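Local structure of adhesin (Streptococcus sanguinis SK1 = NCTC 7863, 6VT2) at residues E221-I235 with N269-G283. The protein probably mediates bacterial attachment to host surfaces by binding sialoglycans through two tandem Siglec-like modules of a serine-rich repeat adhesin. Sequence-based numbering, arbitrary orientation. Where two conformers were deposited one is given.
Sequences EGTAELHFYDNSGKI and NNATEQNPLVTTIRG. With CA (calcium ion), chain J.
Tyr229 holds CG between its backbone N and carbonyl carbon (chi1 69°), which lays the ring alongside Glu273. Glu273 CB sits over the ring centre, 4.1 Å from the Tyr229 centroid, a CH-pi contact; in one of its two conformers the chain extends, CG anti to N (chi1 -165°), and stacks its carboxylate almost parallel to the ring. At the far end the outstretched Arg282 grips Glu221 side-on: Arg282 NH1 donates to Glu221 OE1 (2.9 Å), a salt bridge, and NE to OE2. Both meet the carboxylate from above its plane, the two planes standing 68° apart.

Between these ends, the adjacent strands 222-229 and 277-283 run antiparallel, joined by paired backbone bonds from Gly222–Gly283 to Phe228–Leu277. On one face Leu226 CD1 meets Ile281 CD1 at 3.8 Å and Phe228 turns a ring edge to Leu277 O; on the other, one water bridges Glu225 OE1 and Thr280 OG1, and Pro276 CG abuts the His227 ring edge. Beyond the strands, Asn270 OD1 accepts from Ile235 N (2.9 Å) on an in-plane lone pair and ND2 donates to Ile235 O. Asp230 N bonds Ala271 O (2.9 Å). Asp230, bidentate, and Asn231 OD1 bind calcium with Asp201, Val203 and Asp305: a calcium-bound turn at the crossing between sheets in the beta sandwich of a Siglec-like adhesin domain.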
loop_
_atom_site.group_PDB
_atom_site.type_symbol
_atom_site.label_atom_id
_atom_site.label_comp_id
_atom_site.label_asym_id
_atom_site.label_seq_id
_atom_site.Cartn_x
_atom_site.Cartn_y
_atom_site.Cartn_z
ATOM N N GLU A 221 18.054 -5.673 -28.220
ATOM C CA GLU A 221 17.060 -6.180 -27.287
ATOM C C GLU A 221 16.234 -5.032 -26.744
ATOM O O GLU A 221 16.745 -3.959 -26.395
ATOM C CB GLU A 221 17.724 -6.906 -26.183
ATOM C CG GLU A 221 16.745 -7.581 -25.243
ATOM C CD GLU A 221 17.531 -8.430 -24.249
ATOM O OE1 GLU A 221 18.456 -7.917 -23.548
ATOM O OE2 GLU A 221 17.243 -9.643 -24.255
ATOM N N GLY A 222 14.945 -5.304 -26.642
ATOM C CA GLY A 222 14.004 -4.343 -26.125
ATOM C C GLY A 222 13.110 -4.967 -25.076
ATOM O O GLY A 222 13.065 -6.175 -24.881
ATOM N N THR A 223 12.418 -4.087 -24.389
ATOM C CA THR A 223 11.388 -4.510 -23.483
ATOM C C THR A 223 10.121 -3.736 -23.753
ATOM O O THR A 223 10.133 -2.631 -24.290
ATOM C CB THR A 223 11.795 -4.313 -22.060
ATOM O OG1 THR A 223 12.034 -2.936 -21.788
ATOM C CG2 THR A 223 13.007 -5.109 -21.716
ATOM N N ALA A 224 9.010 -4.381 -23.474
ATOM C CA ALA A 224 7.688 -3.749 -23.474
ATOM C C ALA A 224 7.123 -3.971 -22.074
ATOM O O ALA A 224 7.081 -5.104 -21.626
ATOM C CB ALA A 224 6.774 -4.337 -24.547
ATOM N N GLU A 225 6.609 -2.931 -21.427
ATOM C CA GLU A 225 5.937 -3.098 -20.128
ATOM C C GLU A 225 4.453 -2.874 -20.387
ATOM O O GLU A 225 4.120 -1.858 -20.891
ATOM C CB GLU A 225 6.408 -2.118 -19.078
ATOM C CG GLU A 225 7.796 -2.458 -18.621
ATOM C CD GLU A 225 8.242 -1.568 -17.505
ATOM O OE1 GLU A 225 8.900 -2.048 -16.594
ATOM O OE2 GLU A 225 7.913 -0.407 -17.565
ATOM N N LEU A 226 3.633 -3.822 -20.002
ATOM C CA LEU A 226 2.194 -3.782 -20.248
ATOM C C LEU A 226 1.536 -3.658 -18.879
ATOM O O LEU A 226 1.924 -4.381 -18.033
ATOM C CB LEU A 226 1.755 -5.077 -20.899
ATOM C CG LEU A 226 1.916 -5.106 -22.402
ATOM C CD1 LEU A 226 3.384 -5.082 -22.780
ATOM C CD2 LEU A 226 1.251 -6.334 -22.948
ATOM N N HIS A 227 0.478 -2.860 -18.783
ATOM C CA HIS A 227 0.003 -2.659 -17.354
ATOM C C HIS A 227 -1.489 -3.011 -17.367
ATOM O O HIS A 227 -2.130 -2.695 -18.301
ATOM C CB HIS A 227 0.229 -1.198 -16.941
ATOM C CG HIS A 227 1.638 -0.711 -16.977
ATOM N ND1 HIS A 227 2.312 -0.484 -18.126
ATOM C CD2 HIS A 227 2.481 -0.337 -16.031
ATOM C CE1 HIS A 227 3.508 -0.040 -17.877
ATOM N NE2 HIS A 227 3.635 0.045 -16.602
ATOM N N PHE A 228 -1.961 -3.624 -16.301
ATOM C CA PHE A 228 -3.342 -4.067 -16.126
ATOM C C PHE A 228 -3.806 -3.672 -14.737
ATOM O O PHE A 228 -3.025 -3.679 -13.798
ATOM C CB PHE A 228 -3.466 -5.556 -16.255
ATOM C CG PHE A 228 -2.889 -6.135 -17.529
ATOM C CD1 PHE A 228 -1.545 -6.420 -17.637
ATOM C CD2 PHE A 228 -3.706 -6.414 -18.599
ATOM C CE1 PHE A 228 -1.025 -6.998 -18.797
ATOM C CE2 PHE A 228 -3.190 -6.920 -19.751
ATOM C CZ PHE A 228 -1.874 -7.214 -19.874
ATOM N N TYR A 229 -5.094 -3.376 -14.588
ATOM C CA TYR A 229 -5.648 -3.226 -13.252
ATOM C C TYR A 229 -7.075 -3.734 -13.260
ATOM O O TYR A 229 -7.664 -4.030 -14.290
ATOM C CB TYR A 229 -5.608 -1.781 -12.773
ATOM C CG TYR A 229 -6.530 -0.852 -13.474
ATOM C CD1 TYR A 229 -7.819 -0.652 -13.004
ATOM C CD2 TYR A 229 -6.106 -0.124 -14.588
ATOM C CE1 TYR A 229 -8.641 0.261 -13.636
ATOM C CE2 TYR A 229 -6.923 0.761 -15.216
ATOM C CZ TYR A 229 -8.184 0.949 -14.745
ATOM O OH TYR A 229 -8.999 1.830 -15.423
ATOM N N ASP A 230 -7.584 -3.943 -12.088
ATOM C CA ASP A 230 -8.992 -4.352 -11.966
ATOM C C ASP A 230 -9.607 -3.494 -10.871
ATOM O O ASP A 230 -8.902 -3.163 -9.950
ATOM C CB ASP A 230 -9.099 -5.840 -11.660
ATOM C CG ASP A 230 -10.506 -6.367 -11.726
ATOM O OD1 ASP A 230 -11.077 -6.249 -12.722
ATOM O OD2 ASP A 230 -10.948 -6.785 -10.684
ATOM N N ASN A 231 -10.924 -3.317 -10.875
ATOM C CA ASN A 231 -11.645 -2.577 -9.811
ATOM C C ASN A 231 -11.503 -3.297 -8.449
ATOM O O ASN A 231 -11.499 -2.645 -7.469
ATOM C CB ASN A 231 -13.113 -2.370 -10.181
ATOM C CG ASN A 231 -13.890 -3.653 -10.250
ATOM O OD1 ASN A 231 -13.340 -4.637 -10.567
ATOM N ND2 ASN A 231 -15.153 -3.654 -9.898
ATOM N N SER A 232 -11.296 -4.614 -8.417
ATOM C CA SER A 232 -11.065 -5.369 -7.165
ATOM C C SER A 232 -9.634 -5.180 -6.661
ATOM O O SER A 232 -9.356 -5.596 -5.574
ATOM C CB SER A 232 -11.296 -6.808 -7.342
ATOM O OG SER A 232 -10.318 -7.332 -8.211
ATOM N N GLY A 233 -8.736 -4.700 -7.521
ATOM C CA GLY A 233 -7.348 -4.607 -7.197
ATOM C C GLY A 233 -6.589 -5.887 -7.400
ATOM O O GLY A 233 -5.391 -5.921 -7.057
ATOM N N LYS A 234 -7.229 -6.925 -7.971
ATOM C CA LYS A 234 -6.602 -8.225 -8.116
ATOM C C LYS A 234 -6.871 -8.796 -9.498
ATOM O O LYS A 234 -8.024 -8.864 -9.944
ATOM C CB LYS A 234 -7.106 -9.177 -7.035
ATOM C CG LYS A 234 -6.742 -10.599 -7.219
ATOM C CD LYS A 234 -5.216 -10.815 -7.210
ATOM C CE LYS A 234 -4.904 -12.293 -7.262
ATOM N NZ LYS A 234 -3.496 -12.561 -7.603
ATOM N N ILE A 235 -5.804 -9.189 -10.173
ATOM C CA ILE A 235 -5.881 -9.988 -11.386
ATOM C C ILE A 235 -5.239 -11.326 -11.119
ATOM O O ILE A 235 -4.169 -11.413 -10.496
ATOM C CB ILE A 235 -5.208 -9.237 -12.556
ATOM C CG1 ILE A 235 -6.083 -8.021 -12.888
ATOM C CG2 ILE A 235 -4.924 -10.134 -13.700
ATOM C CD1 ILE A 235 -5.390 -7.105 -13.901
ATOM N N ASN A 269 -3.731 -7.955 -4.165
ATOM C CA ASN A 269 -3.735 -6.495 -4.360
ATOM C C ASN A 269 -2.685 -6.118 -5.404
ATOM O O ASN A 269 -2.079 -5.098 -5.255
ATOM C CB ASN A 269 -3.570 -5.794 -3.004
ATOM C CG ASN A 269 -3.658 -4.303 -3.112
ATOM O OD1 ASN A 269 -3.005 -3.544 -2.425
ATOM N ND2 ASN A 269 -4.467 -3.854 -4.009
ATOM N N ASN A 270 -2.606 -6.922 -6.449
ATOM C CA ASN A 270 -1.548 -6.825 -7.441
ATOM C C ASN A 270 -1.898 -5.965 -8.638
ATOM O O ASN A 270 -1.089 -5.847 -9.551
ATOM C CB ASN A 270 -1.165 -8.207 -7.918
ATOM C CG ASN A 270 -2.235 -8.879 -8.716
ATOM O OD1 ASN A 270 -3.380 -8.379 -8.802
ATOM N ND2 ASN A 270 -1.902 -10.036 -9.274
ATOM N N ALA A 271 -3.024 -5.283 -8.633
ATOM C CA ALA A 271 -3.519 -4.730 -9.868
ATOM C C ALA A 271 -4.482 -3.594 -9.609
ATOM O O ALA A 271 -5.683 -3.718 -9.853
ATOM C CB ALA A 271 -4.177 -5.820 -10.696
ATOM N N THR A 272 -3.959 -2.517 -9.081
ATOM C CA THR A 272 -4.739 -1.288 -8.890
ATOM C C THR A 272 -4.352 -0.305 -9.986
ATOM O O THR A 272 -3.372 -0.445 -10.563
ATOM C CB THR A 272 -4.513 -0.683 -7.510
ATOM O OG1 THR A 272 -3.206 -0.124 -7.416
ATOM C CG2 THR A 272 -4.737 -1.722 -6.443
ATOM N N GLU A 273 -5.134 0.742 -10.166
ATOM C CA GLU A 273 -4.772 1.719 -11.213
ATOM C C GLU A 273 -3.457 2.389 -10.808
ATOM O O GLU A 273 -2.630 2.623 -11.652
ATOM C CB GLU A 273 -5.919 2.713 -11.400
ATOM C CG GLU A 273 -5.814 3.526 -12.668
ATOM C CD GLU A 273 -7.086 4.235 -13.115
ATOM O OE1 GLU A 273 -8.126 4.068 -12.465
ATOM O OE2 GLU A 273 -7.025 4.933 -14.128
ATOM N N GLN A 274 -3.313 2.730 -9.541
ATOM C CA GLN A 274 -2.081 3.393 -9.092
ATOM C C GLN A 274 -0.893 2.428 -9.179
ATOM O O GLN A 274 0.189 2.863 -9.506
ATOM C CB GLN A 274 -2.333 3.863 -7.672
ATOM C CG GLN A 274 -1.140 4.513 -7.010
ATOM C CD GLN A 274 -0.736 5.734 -7.764
ATOM O OE1 GLN A 274 -1.558 6.421 -8.321
ATOM N NE2 GLN A 274 0.554 5.958 -7.843
ATOM N N ASN A 275 -1.100 1.176 -8.828
ATOM C CA ASN A 275 -0.032 0.172 -8.794
ATOM C C ASN A 275 -0.466 -1.026 -9.633
ATOM O O ASN A 275 -0.854 -2.085 -9.109
ATOM C CB ASN A 275 0.265 -0.233 -7.352
ATOM C CG ASN A 275 0.854 0.920 -6.546
ATOM O OD1 ASN A 275 0.180 1.517 -5.670
ATOM N ND2 ASN A 275 2.067 1.295 -6.888
ATOM N N PRO A 276 -0.449 -0.881 -10.944
ATOM C CA PRO A 276 -0.983 -1.923 -11.809
ATOM C C PRO A 276 -0.103 -3.158 -11.855
ATOM O O PRO A 276 1.091 -3.155 -11.517
ATOM C CB PRO A 276 -1.019 -1.263 -13.176
ATOM C CG PRO A 276 0.132 -0.249 -13.111
ATOM C CD PRO A 276 0.078 0.259 -11.706
ATOM N N LEU A 277 -0.726 -4.232 -12.309
ATOM C CA LEU A 277 0.018 -5.421 -12.644
ATOM C C LEU A 277 0.819 -5.171 -13.915
ATOM O O LEU A 277 0.288 -4.665 -14.908
ATOM C CB LEU A 277 -0.945 -6.547 -12.871
ATOM C CG LEU A 277 -0.367 -7.920 -13.158
ATOM C CD1 LEU A 277 0.390 -8.420 -11.970
ATOM C CD2 LEU A 277 -1.447 -8.875 -13.565
ATOM N N VAL A 278 2.054 -5.631 -13.934
ATOM C CA VAL A 278 2.954 -5.302 -15.038
ATOM C C VAL A 278 3.424 -6.611 -15.626
ATOM O O VAL A 278 3.994 -7.444 -14.914
ATOM C CB VAL A 278 4.157 -4.472 -14.581
ATOM C CG1 VAL A 278 5.121 -4.173 -15.756
ATOM C CG2 VAL A 278 3.722 -3.138 -13.972
ATOM N N THR A 279 3.224 -6.773 -16.928
ATOM C CA THR A 279 3.782 -7.869 -17.716
ATOM C C THR A 279 4.924 -7.241 -18.528
ATOM O O THR A 279 4.721 -6.212 -19.183
ATOM C CB THR A 279 2.775 -8.498 -18.668
ATOM O OG1 THR A 279 1.664 -9.087 -17.939
ATOM C CG2 THR A 279 3.455 -9.567 -19.499
ATOM N N THR A 280 6.113 -7.811 -18.442
ATOM C CA THR A 280 7.257 -7.343 -19.227
ATOM C C THR A 280 7.536 -8.354 -20.309
ATOM O O THR A 280 7.603 -9.555 -20.047
ATOM C CB THR A 280 8.468 -7.170 -18.360
ATOM O OG1 THR A 280 8.191 -6.142 -17.393
ATOM C CG2 THR A 280 9.657 -6.680 -19.161
ATOM N N ILE A 281 7.584 -7.864 -21.522
ATOM C CA ILE A 281 7.934 -8.620 -22.701
ATOM C C ILE A 281 9.336 -8.197 -23.067
ATOM O O ILE A 281 9.575 -7.019 -23.292
ATOM C CB ILE A 281 6.959 -8.341 -23.843
ATOM C CG1 ILE A 281 5.504 -8.659 -23.449
ATOM C CG2 ILE A 281 7.362 -9.139 -25.039
ATOM C CD1 ILE A 281 4.489 -8.341 -24.492
ATOM N N ARG A 282 10.241 -9.149 -23.171
ATOM C CA ARG A 282 11.647 -8.876 -23.464
ATOM C C ARG A 282 12.097 -9.729 -24.632
ATOM O O ARG A 282 11.893 -10.942 -24.648
ATOM C CB ARG A 282 12.428 -9.179 -22.230
ATOM C CG ARG A 282 13.963 -9.034 -22.416
ATOM C CD ARG A 282 14.704 -9.394 -21.149
ATOM N NE ARG A 282 16.122 -9.269 -21.456
ATOM C CZ ARG A 282 17.095 -9.416 -20.569
ATOM N NH1 ARG A 282 18.364 -9.254 -20.988
ATOM N NH2 ARG A 282 16.804 -9.731 -19.281
ATOM N N GLY A 283 12.801 -9.111 -25.555
ATOM C CA GLY A 283 13.413 -9.893 -26.592
ATOM C C GLY A 283 14.014 -9.021 -27.663
ATOM O O GLY A 283 13.949 -7.800 -27.594
HETATM CA CA CA J . -13.246 -6.805 -11.582
HETATM O O HOH W 1 9.923 -4.439 -16.353
#